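Local coordinates for YkuI protein (Bacillus subtilis, PDB 2BAS) that belongs to the EAL-domain proteins and probably acts as a cyclic di-GMP phosphodiesterase, its EAL domain joined to a C-terminal signalling domain, at residues Gly343-Leu346 / Thr347-Phe351. Sequence-based numbering, arbitrary orientation.
Sequences GDQL and TGNVF
Gln345 and Asn349, four residues apart, meet amide to amide where the loop after strand 335-340 turns into strand 349-353, a compact example of a side chain reaching forward to bond with the backbone and side chain just ahead of it. Gln345 runs out extended, with CG anti to the backbone N (chi1 -161°), which carries its amide along the turn to the chain ahead. There Gln345 NE2 gives a hydrogen bond to Thr347 O (3.1 Å), approaching from 32° off the carbonyl plane. A second bond, weak and bent, runs from Gln345 NE2 to Asn349 OD1 (2.6 Å). The two side chains cross nearly at right angles, yet their amide planes lie only 15° apart. A water bridges the two amides, donating to Gln345 OE1 (2.7 Å) and to Asn349 OD1 (2.9 Å). OE1 also accepts from the indole NE1 of Trp368, which helps fix which way round the amide sits.

Packing is close around Thr347, whose side chain lies against Asp318, Asp319 and Ile322 of helix 318-328, while Gln345 and Asn349 both touch Tyr337 and Tyr363. Set between its backbone N and carbonyl carbon, Thr347 OG1 donates to Gly348 O (2.8 Å), in the carbonyl plane, and is also hydrogen-bonded to Met338 N. Leu346 belongs to the looser side: partly exposed, it directs CB away from the residues that follow. The loop is a hairpin connection between neighbouring antiparallel strands of the C-terminal sheet, and the polar bonds of buried Gln345 and Thr347 probably hold its form.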
ATOM      1  N   GLY A 343      18.343   3.523  17.411  1.00 62.73           N
ATOM      2  CA  GLY A 343      17.593   4.627  16.849  1.00 62.23           C
ATOM      3  C   GLY A 343      17.641   5.922  17.634  1.00 64.41           C
ATOM      4  O   GLY A 343      17.006   6.903  17.237  1.00 65.43           O
ATOM      5  N   ASP A 344      18.382   5.940  18.743  1.00 63.87           N
ATOM      6  CA  ASP A 344      18.533   7.151  19.537  1.00 63.07           C
ATOM      7  C   ASP A 344      19.472   8.135  18.846  1.00 62.78           C
ATOM      8  O   ASP A 344      20.613   7.811  18.552  1.00 64.69           O
ATOM      9  CB  ASP A 344      19.053   6.839  20.935  1.00 61.40           C
ATOM     10  CG  ASP A 344      17.999   6.200  21.835  1.00 65.94           C
ATOM     11  OD1 ASP A 344      16.794   6.355  21.544  1.00 65.70           O
ATOM     12  OD2 ASP A 344      18.382   5.561  22.859  1.00 64.34           O
ATOM     13  N   GLN A 345      18.984   9.345  18.604  1.00 61.86           N
ATOM     14  CA  GLN A 345      19.784  10.377  17.979  1.00 62.94           C
ATOM     15  C   GLN A 345      20.887  10.846  18.937  1.00 63.65           C
ATOM     16  O   GLN A 345      20.595  11.286  20.045  1.00 64.83           O
ATOM     17  CB  GLN A 345      18.885  11.529  17.544  1.00 61.42           C
ATOM     18  CG  GLN A 345      19.521  12.417  16.519  1.00 62.28           C
ATOM     19  CD  GLN A 345      18.532  13.256  15.737  1.00 59.69           C
ATOM     20  OE1 GLN A 345      17.459  12.794  15.366  1.00 67.47           O
ATOM     21  NE2 GLN A 345      18.909  14.484  15.450  1.00 59.95           N
ATOM     22  N   LEU A 346      22.147  10.721  18.510  1.00 63.83           N
ATOM     23  CA  LEU A 346      23.322  11.078  19.332  1.00 62.94           C
ATOM     24  C   LEU A 346      23.707  12.565  19.267  1.00 62.70           C
ATOM     25  O   LEU A 346      24.529  13.030  20.053  1.00 63.18           O
ATOM     26  CB  LEU A 346      24.541  10.239  18.913  1.00 62.26           C
ATOM     27  CG  LEU A 346      24.556   8.712  19.087  1.00 62.19           C
ATOM     28  CD1 LEU A 346      25.673   8.037  18.259  1.00 55.16           C
ATOM     29  CD2 LEU A 346      24.648   8.307  20.559  1.00 46.38           C
ATOM     30  N   THR A 347      23.123  13.291  18.319  1.00 63.07           N
ATOM     31  CA  THR A 347      23.446  14.693  18.059  1.00 63.48           C
ATOM     32  C   THR A 347      22.173  15.501  17.853  1.00 65.45           C
ATOM     33  O   THR A 347      21.114  14.939  17.604  1.00 66.47           O
ATOM     34  CB  THR A 347      24.190  14.839  16.710  1.00 63.28           C
ATOM     35  OG1 THR A 347      23.374  14.294  15.661  1.00 61.45           O
ATOM     36  CG2 THR A 347      25.538  14.149  16.721  1.00 61.84           C
ATOM     37  N   GLY A 348      22.275  16.825  17.914  1.00 66.32           N
ATOM     38  CA  GLY A 348      21.196  17.663  17.413  1.00 64.61           C
ATOM     39  C   GLY A 348      21.205  17.516  15.897  1.00 64.50           C
ATOM     40  O   GLY A 348      21.939  16.677  15.359  1.00 64.24           O
ATOM     41  N   ASN A 349      20.394  18.316  15.204  1.00 63.06           N
ATOM     42  CA  ASN A 349      20.412  18.337  13.748  1.00 61.22           C
ATOM     43  C   ASN A 349      21.200  19.536  13.273  1.00 62.11           C
ATOM     44  O   ASN A 349      21.249  20.560  13.969  1.00 63.03           O
ATOM     45  CB  ASN A 349      18.997  18.490  13.175  1.00 61.59           C
ATOM     46  CG  ASN A 349      18.229  17.193  13.115  1.00 61.50           C
ATOM     47  OD1 ASN A 349      18.754  16.123  13.401  1.00 68.86           O
ATOM     48  ND2 ASN A 349      16.966  17.285  12.742  1.00 61.14           N
ATOM     49  N   VAL A 350      21.823  19.413  12.100  1.00 60.49           N
ATOM     50  CA  VAL A 350      22.261  20.599  11.363  1.00 60.61           C
ATOM     51  C   VAL A 350      21.339  20.646  10.159  1.00 60.29           C
ATOM     52  O   VAL A 350      21.036  19.601   9.569  1.00 59.34           O
ATOM     53  CB  VAL A 350      23.788  20.659  11.018  1.00 60.46           C
ATOM     54  CG1 VAL A 350      24.608  20.598  12.295  1.00 62.15           C
ATOM     55  CG2 VAL A 350      24.224  19.559  10.065  1.00 59.85           C
ATOM     56  N   PHE A 351      20.859  21.842   9.834  1.00 59.03           N
ATOM     57  CA  PHE A 351      19.776  21.997   8.875  1.00 60.09           C
ATOM     58  C   PHE A 351      20.055  23.191   7.990  1.00 60.70           C
ATOM     59  O   PHE A 351      20.448  24.251   8.478  1.00 61.29           O
ATOM     60  CB  PHE A 351      18.456  22.159   9.645  1.00 61.24           C
ATOM     61  CG  PHE A 351      17.244  22.366   8.782  1.00 62.17           C
ATOM     62  CD1 PHE A 351      16.598  21.286   8.195  1.00 64.63           C
ATOM     63  CD2 PHE A 351      16.723  23.640   8.588  1.00 66.00           C
ATOM     64  CE1 PHE A 351      15.455  21.466   7.406  1.00 64.19           C
ATOM     65  CE2 PHE A 351      15.580  23.834   7.795  1.00 68.75           C
ATOM     66  CZ  PHE A 351      14.944  22.737   7.206  1.00 63.01           C
TER
HETATM   67  O   HOH W   1      16.776  13.995  13.021  1.00 57.06           O